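Local coordinates for proteasome accessory factor B/C (PafBC) (Paenarthrobacter aurescens, PDB 6SJ9), which regulates transcription in the bacterial DNA damage response, probably by way of winged helix-turn-helix DNA-binding modules joined to WYL domains, at residues Gln140-Lys144 and Glu290-Tyr295; Gly296-Val301 and Ala657-Tyr662; Leu628-Ser633 and Thr651-Ile655. One frame throughout, in Å; residues are numbered along the deposited sequence.

Overall arrangement
From the N terminus, the chain passes helix 95-118 and enters the loop holding residues 140-144. Contact 1 closes after 145 intervening residues on helix 285-294 of the first WCX domain. Contact 2 opens directly afterwards, in series with it, where this helix turns into strand 299-303; its long loop closes on the last turn of helix 645-659 of the second WCX domain and the residues just after it. Contact 3 is nested inside that loop and packs helix 627-634 against helix 645-659, which contact 2 also uses. The centres lie 12 to 14 Å apart, and Trp654 of contact 3 touches both neighbours. Together the contacts tie the loop and the two WCX domains into one cluster.

Contact 1 of 3, residues Gln140-Lys144 and Glu290-Tyr295; sequences QPRIK and EELASY
The Tyr295 ring has the backbone carbonyl of Glu291 on one face, the Glu291 O standing 3.6 Å above the plane over its centre, while Pro141 approaches obliquely near the phenol end. The two side chains cross at about a right angle, with Pro141 CD 3.4 Å from Tyr295 OH. That hydroxyl donates to Glu291 OE2 (2.7 Å), which accepts on its anti lone pair, away from the other carboxylate oxygen. Glu291 OE1 is taken by a salt bridge to Lys262, and so both ends of the carboxylate are held. Because Glu291 CG is anti to the backbone N (chi1 177°) and the rest of the chain is extended, its CG packs against the proline ring, 4.0 Å from Pro141 CG. Ser294 OG donates to Glu291 O in the carbonyl plane and lies only 3.0 Å from Pro141 CG. Helix 285-294, which carries these groups, is the second crossover helix of a ferredoxin-like beta-alpha-beta-beta-alpha-beta unit in the WCX domain, and the irregular loop 140-144 lies along its last turns. Further along the loop, Ile143 and Glu290 come from opposite directions, Ile143 CD1 resting on the aliphatic part of the glutamate, 3.5 Å from Glu290 CG. The charged end of Glu290 goes past the isoleucine to water 1, which lies 2.6 Å from Glu290 OE2. This water accepts from Lys144 N at 2.8 Å and donates toward Arg142 O and Glu290 OE2, though it has more acceptors in reach than protons, thus bridging the loop backbone and the helix. Gln634 of helix 627-634 donates from NE2 to both Glu290 OE2 and Arg142 O. The Arg142 side chain leads off to a salt bridge with Glu109 of helix 95-118.

Contact 2 of 3, residues Gly296-Val301 and Ala657-Tyr662; sequences GPHVKV and AALVQY
With CG anti to its own carbonyl carbon (chi1 -62°) and the chain extended beyond, Gln661 brings its amide to the Val299 carbonyl; a like first torsion in Tyr662 (-66°) sends the phenol to the backbone of Val301. Gln661 NE2 makes two bonds. One reaches Val299 O at 2.9 Å, with the nitrogen above the carbonyl plane and the bond noticeably bent; the other returns to Ala658 O at 3.1 Å, nearly straight, in the carbonyl plane and on a lone pair. Gln661 OE1 is pressed to 3.0 Å from Pro297 O, two acceptors without a proton between them, and takes its own bond from Arg275. Tyr662 OH accepts from Val301 N at 3.0 Å, almost linearly (174°). Lys300 lies over one face of the tyrosine ring, its CG 4.1 Å from Tyr662 CZ, the lysine and tyrosine side chains running alongside each other with opposed directions. Nearer the helix, Ala658 CB sits 3.5 Å from Gly296 C, where the chain leaves helix 285-294 with positive phi, and Pro297 CB packs on Ala657 CB. Strand 299-303 is an outer strand of the antiparallel ferredoxin-like sheet; Lys300 pairs with Val250 on the inner side. The C-terminal end of helix 645-659, from the second WCX domain, thus abuts this sheet edge. Side-chain groups here supply the partners for main-chain atoms of an edge strand, and the guanidinium of Arg275 probably offsets the crowding of carbonyl oxygens round the Gln661 amide.

Contact 3 of 3, residues Leu628-Ser633 and Thr651-Ile655; sequences LPMFVS and TRAWI
Thr651 begins the contact by splitting its two branches between residues of helix 627-634. Its OG1 comes to 3.4 Å from Pro629 CG, while Thr651 CG2 rests on the branched carbon of Val632, 3.7 Å from Val632 CB. Three residues on, Trp654 swings its indole over the neighbouring helix, CG anti to the backbone N (chi1 168°). Pro629 CB lies over one face of it, 3.6 Å from the centroid of the five-membered ring and 20° off its normal, a CH-pi contact. In the ring plane Trp654 NE1 donates to Ser633 OG at 3.0 Å, fairly straight; Pro629 O is also near NE1, but at a poor angle. The six-membered ring meets Met630, a selenomethionine here, obliquely, with Trp654 CZ2 3.7 Å from Met630 CG. An alanine in place of Trp654 would remove the indole and is likely to leave Ser633 OG without its donor and Pro629 without the face it packs on. Ile655 ends the segment: its CD1 meets Val632 CG1 at 3.9 Å, the two side chains crossing at about a right angle, and its CG1 approaches Ser633 CB. The axes of segments 628-633 and 651-655 approach to 9.0 Å and cross at -58°; the first helix links strands 616-622 and 639-643, the second follows the last strand of the ferredoxin-like WCX domain, and Ile641 of that last strand touches Val632 and Thr651. Trp654 also meets His298 edge-to-face. Ser633 OG in turn donates a hydrogen bond to Ala293 O of the first WCX domain, and so the one hydroxyl accepts from the indole and donates to the end of helix 285-294, linking three helices through a polar atom in an otherwise largely apolar interface.

Contact 1 of 3, residues Gln140-Lys144 and Glu290-Tyr295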
loop_
_atom_site.group_PDB
_atom_site.type_symbol
_atom_site.label_atom_id
_atom_site.label_comp_id
_atom_site.label_asym_id
_atom_site.label_seq_id
_atom_site.Cartn_x
_atom_site.Cartn_y
_atom_site.Cartn_z
ATOM N N GLN A 140 -9.525 -0.692 0.812
ATOM C CA GLN A 140 -10.138 -0.268 2.057
ATOM C C GLN A 140 -9.446 1.010 2.490
ATOM O O GLN A 140 -8.355 1.320 1.998
ATOM C CB GLN A 140 -9.982 -1.369 3.116
ATOM C CG GLN A 140 -8.580 -1.496 3.622
ATOM C CD GLN A 140 -8.373 -2.698 4.519
ATOM O OE1 GLN A 140 -9.304 -3.456 4.793
ATOM N NE2 GLN A 140 -7.153 -2.856 5.009
ATOM N N PRO A 141 -10.040 1.782 3.405
ATOM C CA PRO A 141 -9.338 2.964 3.919
ATOM C C PRO A 141 -8.016 2.560 4.556
ATOM O O PRO A 141 -7.876 1.491 5.144
ATOM C CB PRO A 141 -10.309 3.535 4.953
ATOM C CG PRO A 141 -11.641 3.027 4.494
ATOM C CD PRO A 141 -11.405 1.683 3.944
ATOM N N ARG A 142 -7.027 3.407 4.406
ATOM C CA ARG A 142 -5.703 3.075 4.893
ATOM C C ARG A 142 -5.581 3.584 6.325
ATOM O O ARG A 142 -5.634 4.796 6.577
ATOM C CB ARG A 142 -4.631 3.667 3.985
ATOM C CG ARG A 142 -3.267 3.138 4.347
ATOM C CD ARG A 142 -3.136 1.710 3.883
ATOM N NE ARG A 142 -2.880 1.624 2.452
ATOM C CZ ARG A 142 -1.851 0.958 1.940
ATOM N NH1 ARG A 142 -1.676 0.915 0.628
ATOM N NH2 ARG A 142 -0.983 0.361 2.754
ATOM N N ILE A 143 -5.471 2.656 7.261
ATOM C CA ILE A 143 -5.344 2.982 8.663
ATOM C C ILE A 143 -3.892 2.839 9.025
ATOM O O ILE A 143 -3.338 1.744 8.953
ATOM C CB ILE A 143 -6.193 2.092 9.559
ATOM C CG1 ILE A 143 -7.638 2.056 9.055
ATOM C CG2 ILE A 143 -6.043 2.620 11.019
ATOM C CD1 ILE A 143 -8.408 3.300 9.237
ATOM N N LYS A 144 -3.238 3.934 9.357
ATOM C CA LYS A 144 -1.823 3.820 9.643
ATOM C C LYS A 144 -1.510 4.690 10.838
ATOM O O LYS A 144 -2.287 5.585 11.169
ATOM C CB LYS A 144 -1.030 4.201 8.384
ATOM C CG LYS A 144 -1.093 5.635 8.039
ATOM C CD LYS A 144 0.104 6.069 7.200
ATOM C CE LYS A 144 -0.399 6.699 5.909
ATOM N NZ LYS A 144 -0.263 5.861 4.660
ATOM N N GLU A 290 -12.096 5.033 12.726
ATOM C CA GLU A 290 -11.462 5.735 11.621
ATOM C C GLU A 290 -11.947 5.175 10.298
ATOM O O GLU A 290 -12.265 5.927 9.389
ATOM C CB GLU A 290 -9.937 5.661 11.728
ATOM C CG GLU A 290 -9.255 6.422 10.576
ATOM C CD GLU A 290 -7.734 6.491 10.711
ATOM O OE1 GLU A 290 -7.232 6.107 11.769
ATOM O OE2 GLU A 290 -7.041 6.918 9.752
ATOM N N GLU A 291 -12.050 3.852 10.184
ATOM C CA GLU A 291 -12.561 3.277 8.951
ATOM C C GLU A 291 -13.996 3.737 8.695
ATOM O O GLU A 291 -14.334 4.182 7.587
ATOM C CB GLU A 291 -12.489 1.740 9.001
ATOM C CG GLU A 291 -13.084 1.119 7.742
ATOM C CD GLU A 291 -13.247 -0.384 7.833
ATOM O OE1 GLU A 291 -12.799 -0.964 8.837
ATOM O OE2 GLU A 291 -13.875 -0.984 6.929
ATOM N N LEU A 292 -14.849 3.659 9.712
ATOM C CA LEU A 292 -16.264 3.980 9.508
ATOM C C LEU A 292 -16.493 5.464 9.248
ATOM O O LEU A 292 -17.271 5.817 8.372
ATOM C CB LEU A 292 -17.087 3.494 10.696
ATOM C CG LEU A 292 -17.084 1.981 10.947
ATOM C CD1 LEU A 292 -17.937 1.658 12.158
ATOM C CD2 LEU A 292 -17.622 1.194 9.733
ATOM N N ALA A 293 -15.723 6.339 9.889
ATOM C CA ALA A 293 -15.818 7.774 9.606
ATOM C C ALA A 293 -15.502 8.075 8.151
ATOM O O ALA A 293 -16.068 9.020 7.574
ATOM C CB ALA A 293 -14.809 8.548 10.465
ATOM N N SER A 294 -14.571 7.300 7.563
ATOM C CA SER A 294 -14.225 7.452 6.155
ATOM C C SER A 294 -15.431 7.156 5.267
ATOM O O SER A 294 -15.502 7.640 4.129
ATOM C CB SER A 294 -12.994 6.583 5.810
ATOM O OG SER A 294 -13.381 5.323 5.291
ATOM N N TYR A 295 -16.370 6.374 5.757
ATOM C CA TYR A 295 -17.542 6.025 4.967
ATOM C C TYR A 295 -18.688 7.045 5.115
ATOM O O TYR A 295 -19.687 6.950 4.385
ATOM C CB TYR A 295 -18.044 4.629 5.350
ATOM C CG TYR A 295 -17.070 3.491 5.126
ATOM C CD1 TYR A 295 -16.152 3.513 4.085
ATOM C CD2 TYR A 295 -17.049 2.403 5.998
ATOM C CE1 TYR A 295 -15.247 2.454 3.897
ATOM C CE2 TYR A 295 -16.168 1.341 5.825
ATOM C CZ TYR A 295 -15.265 1.369 4.781
ATOM O OH TYR A 295 -14.381 0.306 4.656
HETATM O O HOH W 1 -4.593 6.375 9.095
#

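Contact 2 of 3, residues Gly296-Val301 and Ala657-Tyr662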
loop_
_atom_site.group_PDB
_atom_site.type_symbol
_atom_site.label_atom_id
_atom_site.label_comp_id
_atom_site.label_asym_id
_atom_site.label_seq_id
_atom_site.Cartn_x
_atom_site.Cartn_y
_atom_site.Cartn_z
ATOM N N GLY A 296 -18.561 8.025 6.017
ATOM C CA GLY A 296 -19.549 9.082 6.170
ATOM C C GLY A 296 -21.006 8.665 6.356
ATOM O O GLY A 296 -21.367 7.935 7.291
ATOM N N PRO A 297 -21.894 9.195 5.505
ATOM C CA PRO A 297 -23.319 8.857 5.639
ATOM C C PRO A 297 -23.662 7.446 5.185
ATOM O O PRO A 297 -24.771 7.005 5.450
ATOM C CB PRO A 297 -24.008 9.898 4.755
ATOM C CG PRO A 297 -22.997 10.121 3.665
ATOM C CD PRO A 297 -21.644 10.059 4.332
ATOM N N HIS A 298 -22.747 6.707 4.559
ATOM C CA HIS A 298 -23.063 5.342 4.150
ATOM C C HIS A 298 -23.182 4.366 5.313
ATOM O O HIS A 298 -23.562 3.218 5.092
ATOM C CB HIS A 298 -22.011 4.830 3.179
ATOM C CG HIS A 298 -21.967 5.575 1.888
ATOM N ND1 HIS A 298 -23.069 6.226 1.362
ATOM C CD2 HIS A 298 -20.948 5.790 1.017
ATOM C CE1 HIS A 298 -22.730 6.801 0.219
ATOM N NE2 HIS A 298 -21.449 6.548 -0.014
ATOM N N VAL A 299 -22.895 4.781 6.537
ATOM C CA VAL A 299 -22.917 3.876 7.677
ATOM C C VAL A 299 -23.352 4.656 8.903
ATOM O O VAL A 299 -23.038 5.841 9.058
ATOM C CB VAL A 299 -21.535 3.184 7.890
ATOM C CG1 VAL A 299 -20.388 4.209 8.139
ATOM C CG2 VAL A 299 -21.598 2.176 9.038
ATOM N N LYS A 300 -24.092 3.977 9.762
ATOM C CA LYS A 300 -24.392 4.432 11.106
ATOM C C LYS A 300 -24.022 3.321 12.071
ATOM O O LYS A 300 -24.379 2.162 11.845
ATOM C CB LYS A 300 -25.889 4.779 11.283
ATOM C CG LYS A 300 -26.245 5.169 12.706
ATOM C CD LYS A 300 -27.766 5.286 12.861
ATOM C CE LYS A 300 -28.196 5.842 14.212
ATOM N NZ LYS A 300 -29.710 5.793 14.375
ATOM N N VAL A 301 -23.252 3.657 13.097
ATOM C CA VAL A 301 -22.992 2.721 14.184
ATOM C C VAL A 301 -24.238 2.683 15.064
ATOM O O VAL A 301 -24.650 3.716 15.607
ATOM C CB VAL A 301 -21.768 3.144 15.010
ATOM C CG1 VAL A 301 -21.587 2.208 16.199
ATOM C CG2 VAL A 301 -20.515 3.175 14.163
ATOM N N ALA A 657 -24.146 15.351 6.389
ATOM C CA ALA A 657 -25.045 14.221 6.180
ATOM C C ALA A 657 -24.679 13.047 7.104
ATOM O O ALA A 657 -25.558 12.394 7.678
ATOM C CB ALA A 657 -24.997 13.810 4.703
ATOM N N ALA A 658 -23.381 12.795 7.293
ATOM C CA ALA A 658 -22.947 11.764 8.231
ATOM C C ALA A 658 -23.372 12.087 9.659
ATOM O O ALA A 658 -23.811 11.201 10.400
ATOM C CB ALA A 658 -21.426 11.599 8.143
ATOM N N LEU A 659 -23.245 13.350 10.069
ATOM C CA LEU A 659 -23.530 13.705 11.454
ATOM C C LEU A 659 -25.022 13.649 11.759
ATOM O O LEU A 659 -25.427 13.217 12.847
ATOM C CB LEU A 659 -22.991 15.095 11.761
ATOM C CG LEU A 659 -21.512 15.186 12.097
ATOM C CD1 LEU A 659 -21.076 16.644 12.066
ATOM C CD2 LEU A 659 -21.280 14.602 13.471
ATOM N N VAL A 660 -25.861 14.085 10.819
ATOM C CA VAL A 660 -27.295 14.117 11.069
ATOM C C VAL A 660 -27.873 12.741 11.330
ATOM O O VAL A 660 -29.009 12.650 11.777
ATOM C CB VAL A 660 -28.061 14.769 9.898
ATOM C CG1 VAL A 660 -27.558 16.187 9.640
ATOM C CG2 VAL A 660 -27.961 13.914 8.648
ATOM N N GLN A 661 -27.141 11.666 11.026
ATOM C CA GLN A 661 -27.614 10.332 11.384
ATOM C C GLN A 661 -27.665 10.147 12.889
ATOM O O GLN A 661 -28.411 9.296 13.371
ATOM C CB GLN A 661 -26.714 9.245 10.794
ATOM C CG GLN A 661 -26.634 9.204 9.291
ATOM C CD GLN A 661 -25.623 8.161 8.806
ATOM O OE1 GLN A 661 -25.999 7.144 8.198
ATOM N NE2 GLN A 661 -24.335 8.400 9.096
ATOM N N TYR A 662 -26.829 10.863 13.644
ATOM C CA TYR A 662 -26.718 10.563 15.065
ATOM C C TYR A 662 -27.523 11.505 15.957
ATOM O O TYR A 662 -27.922 11.099 17.057
ATOM C CB TYR A 662 -25.245 10.600 15.479
ATOM C CG TYR A 662 -24.419 9.492 14.842
ATOM C CD1 TYR A 662 -23.978 9.592 13.527
ATOM C CD2 TYR A 662 -24.115 8.339 15.549
ATOM C CE1 TYR A 662 -23.248 8.571 12.950
ATOM C CE2 TYR A 662 -23.386 7.326 14.981
ATOM C CZ TYR A 662 -22.951 7.446 13.693
ATOM O OH TYR A 662 -22.223 6.424 13.158
#

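Contact 3 of 3, residues Leu628-Ser633 and Thr651-Ile655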
loop_
_atom_site.group_PDB
_atom_site.type_symbol
_atom_site.label_atom_id
_atom_site.label_comp_id
_atom_site.label_asym_id
_atom_site.label_seq_id
_atom_site.Cartn_x
_atom_site.Cartn_y
_atom_site.Cartn_z
ATOM N N LEU A 628 -12.187 12.866 -1.983
ATOM C CA LEU A 628 -11.818 13.890 -1.011
ATOM C C LEU A 628 -12.704 13.864 0.225
ATOM O O LEU A 628 -12.166 13.954 1.340
ATOM C CB LEU A 628 -11.824 15.257 -1.699
ATOM C CG LEU A 628 -10.848 16.224 -1.078
ATOM C CD1 LEU A 628 -9.593 15.473 -0.870
ATOM C CD2 LEU A 628 -10.602 17.346 -2.040
ATOM N N PRO A 629 -14.033 13.801 0.128
ATOM C CA PRO A 629 -14.838 13.824 1.373
ATOM C C PRO A 629 -14.547 12.662 2.330
ATOM O O PRO A 629 -14.507 12.852 3.555
ATOM C CB PRO A 629 -16.283 13.792 0.846
ATOM C CG PRO A 629 -16.182 14.398 -0.531
ATOM C CD PRO A 629 -14.883 13.870 -1.075
HETATM N N MSE A 630 -14.393 11.457 1.809
HETATM C CA MSE A 630 -13.912 10.307 2.594
HETATM C C MSE A 630 -12.576 10.575 3.286
HETATM O O MSE A 630 -12.453 10.352 4.477
HETATM C CB MSE A 630 -13.755 9.086 1.709
HETATM C CG MSE A 630 -15.012 8.690 0.971
HETATM SE SE MSE A 630 -14.719 6.971 0.064
HETATM C CE MSE A 630 -13.050 7.429 -0.887
ATOM N N PHE A 631 -11.597 11.077 2.529
ATOM C CA PHE A 631 -10.328 11.504 3.114
ATOM C C PHE A 631 -10.548 12.445 4.301
ATOM O O PHE A 631 -10.064 12.188 5.412
ATOM C CB PHE A 631 -9.494 12.176 2.026
ATOM C CG PHE A 631 -8.156 12.712 2.498
ATOM C CD1 PHE A 631 -7.104 11.850 2.769
ATOM C CD2 PHE A 631 -7.953 14.083 2.670
ATOM C CE1 PHE A 631 -5.871 12.337 3.196
ATOM C CE2 PHE A 631 -6.732 14.565 3.112
ATOM C CZ PHE A 631 -5.687 13.688 3.367
ATOM N N VAL A 632 -11.378 13.495 4.123
ATOM C CA VAL A 632 -11.507 14.492 5.186
ATOM C C VAL A 632 -12.254 13.896 6.379
ATOM O O VAL A 632 -11.905 14.143 7.546
ATOM C CB VAL A 632 -12.207 15.774 4.675
ATOM C CG1 VAL A 632 -12.484 16.732 5.821
ATOM C CG2 VAL A 632 -11.412 16.463 3.568
ATOM N N SER A 633 -13.329 13.146 6.122
ATOM C CA SER A 633 -14.054 12.608 7.269
ATOM C C SER A 633 -13.250 11.507 7.945
ATOM O O SER A 633 -13.232 11.424 9.172
ATOM C CB SER A 633 -15.450 12.100 6.868
ATOM O OG SER A 633 -15.398 10.971 6.002
ATOM N N THR A 651 -17.597 18.579 0.572
ATOM C CA THR A 651 -17.112 17.760 1.687
ATOM C C THR A 651 -17.860 18.076 2.984
ATOM O O THR A 651 -18.180 17.170 3.763
ATOM C CB THR A 651 -15.601 17.965 1.870
ATOM O OG1 THR A 651 -14.898 17.195 0.891
ATOM C CG2 THR A 651 -15.136 17.538 3.271
ATOM N N ARG A 652 -18.131 19.357 3.256
ATOM C CA ARG A 652 -18.912 19.680 4.448
ATOM C C ARG A 652 -20.293 19.036 4.410
ATOM O O ARG A 652 -20.836 18.666 5.459
ATOM C CB ARG A 652 -19.036 21.208 4.621
ATOM C CG ARG A 652 -19.873 21.650 5.860
ATOM C CD ARG A 652 -19.334 20.980 7.122
ATOM N NE ARG A 652 -19.978 21.401 8.359
ATOM C CZ ARG A 652 -19.658 22.503 9.033
ATOM N NH1 ARG A 652 -18.687 23.286 8.574
ATOM N NH2 ARG A 652 -20.302 22.819 10.160
ATOM N N ALA A 653 -20.885 18.900 3.224
ATOM C CA ALA A 653 -22.194 18.255 3.134
ATOM C C ALA A 653 -22.099 16.752 3.432
ATOM O O ALA A 653 -22.978 16.179 4.108
ATOM C CB ALA A 653 -22.798 18.523 1.752
ATOM N N TRP A 654 -21.022 16.104 2.954
ATOM C CA TRP A 654 -20.771 14.704 3.295
ATOM C C TRP A 654 -20.687 14.535 4.807
ATOM O O TRP A 654 -21.420 13.721 5.392
ATOM C CB TRP A 654 -19.490 14.265 2.589
ATOM C CG TRP A 654 -18.853 12.966 2.972
ATOM C CD1 TRP A 654 -17.855 12.782 3.873
ATOM C CD2 TRP A 654 -19.094 11.691 2.371
ATOM N NE1 TRP A 654 -17.482 11.455 3.906
ATOM C CE2 TRP A 654 -18.228 10.767 2.989
ATOM C CE3 TRP A 654 -19.990 11.232 1.401
ATOM C CZ2 TRP A 654 -18.226 9.416 2.666
ATOM C CZ3 TRP A 654 -19.986 9.901 1.078
ATOM C CH2 TRP A 654 -19.099 8.999 1.707
ATOM N N ILE A 655 -19.877 15.377 5.465
ATOM C CA ILE A 655 -19.740 15.319 6.925
ATOM C C ILE A 655 -21.083 15.613 7.600
ATOM O O ILE A 655 -21.500 14.911 8.533
ATOM C CB ILE A 655 -18.655 16.302 7.408
ATOM C CG1 ILE A 655 -17.267 15.905 6.884
ATOM C CG2 ILE A 655 -18.654 16.381 8.929
ATOM C CD1 ILE A 655 -16.219 16.995 6.995
#